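Local coordinates for protein esterase (PDB 1QLW) that is an esterase of the alpha/beta hydrolase fold, probably hydrolysing carboxylic ester bonds, at residues T66-C71 / I210-T215. Numbering follows the deposited sequence. Where two conformers were deposited one is given.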
loop_
_atom_site.group_PDB
_atom_site.type_symbol
_atom_site.label_atom_id
_atom_site.label_comp_id
_atom_site.label_asym_id
_atom_site.label_seq_id
_atom_site.Cartn_x
_atom_site.Cartn_y
_atom_site.Cartn_z
ATOM N N THR A 66 14.074 -9.446 -0.365
ATOM C CA THR A 66 12.926 -8.897 0.354
ATOM C C THR A 66 13.310 -7.502 0.835
ATOM O O THR A 66 14.292 -7.354 1.576
ATOM C CB THR A 66 12.544 -9.820 1.516
ATOM O OG1 THR A 66 12.133 -11.098 1.015
ATOM C CG2 THR A 66 11.405 -9.240 2.329
ATOM N N LEU A 67 12.560 -6.494 0.426
ATOM C CA LEU A 67 12.817 -5.088 0.726
ATOM C C LEU A 67 11.891 -4.603 1.828
ATOM O O LEU A 67 10.672 -4.730 1.700
ATOM C CB LEU A 67 12.657 -4.213 -0.521
ATOM C CG LEU A 67 13.585 -4.516 -1.695
ATOM C CD1 LEU A 67 13.174 -3.687 -2.918
ATOM C CD2 LEU A 67 15.026 -4.209 -1.334
ATOM N N ILE A 68 12.481 -4.064 2.893
ATOM C CA ILE A 68 11.798 -3.778 4.144
ATOM C C ILE A 68 11.996 -2.317 4.531
ATOM O O ILE A 68 13.095 -1.925 4.968
ATOM C CB ILE A 68 12.343 -4.709 5.249
ATOM C CG1 ILE A 68 12.358 -6.193 4.837
ATOM C CG2 ILE A 68 11.581 -4.506 6.552
ATOM C CD1 ILE A 68 13.398 -6.996 5.587
ATOM N N HIS A 69 10.979 -1.490 4.347
ATOM C CA HIS A 69 11.051 -0.067 4.633
ATOM C C HIS A 69 11.189 0.215 6.131
ATOM O O HIS A 69 10.942 -0.641 6.976
ATOM C CB HIS A 69 9.810 0.654 4.071
ATOM C CG HIS A 69 8.556 0.251 4.800
ATOM N ND1 HIS A 69 8.251 0.800 6.035
ATOM C CD2 HIS A 69 7.567 -0.620 4.518
ATOM C CE1 HIS A 69 7.116 0.228 6.457
ATOM N NE2 HIS A 69 6.672 -0.640 5.561
ATOM N N GLY A 70 11.548 1.469 6.414
ATOM C CA GLY A 70 11.717 1.938 7.773
ATOM C C GLY A 70 10.584 2.823 8.261
ATOM O O GLY A 70 9.420 2.599 7.904
ATOM N N CYS A 71 10.894 3.761 9.158
ATOM C CA CYS A 71 9.845 4.539 9.793
ATOM C C CYS A 71 9.142 5.436 8.806
ATOM O O CYS A 71 9.684 5.849 7.785
ATOM C CB CYS A 71 10.312 5.454 10.922
ATOM S SG CYS A 71 10.751 7.136 10.428
ATOM N N ILE A 210 17.215 -3.292 12.297
ATOM C CA ILE A 210 17.439 -4.403 13.217
ATOM C C ILE A 210 16.577 -5.619 12.919
ATOM O O ILE A 210 16.897 -6.732 13.339
ATOM C CB ILE A 210 17.189 -3.907 14.661
ATOM C CG1 ILE A 210 17.765 -4.870 15.701
ATOM C CG2 ILE A 210 15.722 -3.644 14.942
ATOM C CD1 ILE A 210 19.264 -5.069 15.635
ATOM N N TYR A 211 15.450 -5.435 12.211
ATOM C CA TYR A 211 14.514 -6.539 12.015
ATOM C C TYR A 211 15.117 -7.822 11.501
ATOM O O TYR A 211 14.853 -8.874 12.088
ATOM C CB TYR A 211 13.308 -6.165 11.151
ATOM C CG TYR A 211 12.337 -5.133 11.655
ATOM C CD1 TYR A 211 12.422 -4.478 12.877
ATOM C CD2 TYR A 211 11.229 -4.831 10.857
ATOM C CE1 TYR A 211 11.483 -3.525 13.244
ATOM C CE2 TYR A 211 10.280 -3.902 11.218
ATOM C CZ TYR A 211 10.411 -3.241 12.424
ATOM O OH TYR A 211 9.509 -2.285 12.837
ATOM N N PRO A 212 15.883 -7.811 10.414
ATOM C CA PRO A 212 16.388 -9.088 9.894
ATOM C C PRO A 212 17.242 -9.845 10.878
ATOM O O PRO A 212 17.268 -11.077 10.857
ATOM C CB PRO A 212 17.165 -8.712 8.641
ATOM C CG PRO A 212 16.749 -7.351 8.297
ATOM C CD PRO A 212 16.209 -6.681 9.527
ATOM N N PHE A 213 17.989 -9.112 11.700
ATOM C CA PHE A 213 18.830 -9.739 12.707
ATOM C C PHE A 213 17.995 -10.382 13.799
ATOM O O PHE A 213 18.333 -11.447 14.308
ATOM C CB PHE A 213 19.791 -8.705 13.303
ATOM C CG PHE A 213 20.649 -8.027 12.272
ATOM C CD1 PHE A 213 21.721 -8.688 11.688
ATOM C CD2 PHE A 213 20.381 -6.737 11.874
ATOM C CE1 PHE A 213 22.518 -8.057 10.743
ATOM C CE2 PHE A 213 21.168 -6.089 10.946
ATOM C CZ PHE A 213 22.242 -6.758 10.377
ATOM N N GLN A 214 16.895 -9.710 14.197
ATOM C CA GLN A 214 15.969 -10.305 15.146
ATOM C C GLN A 214 15.275 -11.511 14.525
ATOM O O GLN A 214 15.035 -12.517 15.206
ATOM C CB GLN A 214 14.953 -9.251 15.604
ATOM C CG GLN A 214 15.621 -8.161 16.414
ATOM C CD GLN A 214 14.722 -7.012 16.777
ATOM O OE1 GLN A 214 13.702 -6.775 16.119
ATOM N NE2 GLN A 214 15.070 -6.250 17.801
ATOM N N THR A 215 14.932 -11.460 13.247
ATOM C CA THR A 215 14.321 -12.602 12.571
ATOM C C THR A 215 15.287 -13.780 12.631
ATOM O O THR A 215 14.883 -14.892 12.999
ATOM C CB THR A 215 13.997 -12.247 11.116
ATOM O OG1 THR A 215 13.073 -11.146 11.091
ATOM C CG2 THR A 215 13.387 -13.422 10.379
#
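In the alpha/beta hydrolase core, I68 of strand 65-68 meets Y211 and P212 in the first turn of helix 211-218, which follows strand 200-205 through a tight turn in the manner of a nucleophile elbow. Strand 65-68 pairs in parallel with strand 200-205, so the contact joins a strand to the helix that leaves its neighbour. The two branches of I68 divide the work. Its methyl CG2 comes obliquely to the tyrosine ring, 4.3 Å from CD2 of Y211, while CD1 ends 4.3 Å from CG of P212. The delta methyl gets there because the I68 chain is extended, CD1 lying roughly opposite CA at chi2 155°. Y211 has an unusual ring setting: with chi2 at -1° its plane nearly holds the CA-CB bond, which turns CD2 away from CA and presents it to the isoleucine. The Y211 hydroxyl is hydrogen-bonded to Q104, and L190 of helix 185-197 also packs on I68. H69 ND1 donates to the carbonyl O of G70 at 2.8 Å, in the imidazole plane and onto a lone pair; a second bond, between NE2 and the backbone N of Q104, fixes the ring's rotation. S208 OG reaches the carbonyl oxygens of I68 and H69 but, with one proton, can donate to only one at a time, linking loop and elbow. H69-G70 is consistent with the HG motif bordering the oxyanion hole in many alpha/beta hydrolases. No hydrogen bond links the two segments directly: the contact is buried and apolar, held by dispersion, with polar ties from Q104 and S208.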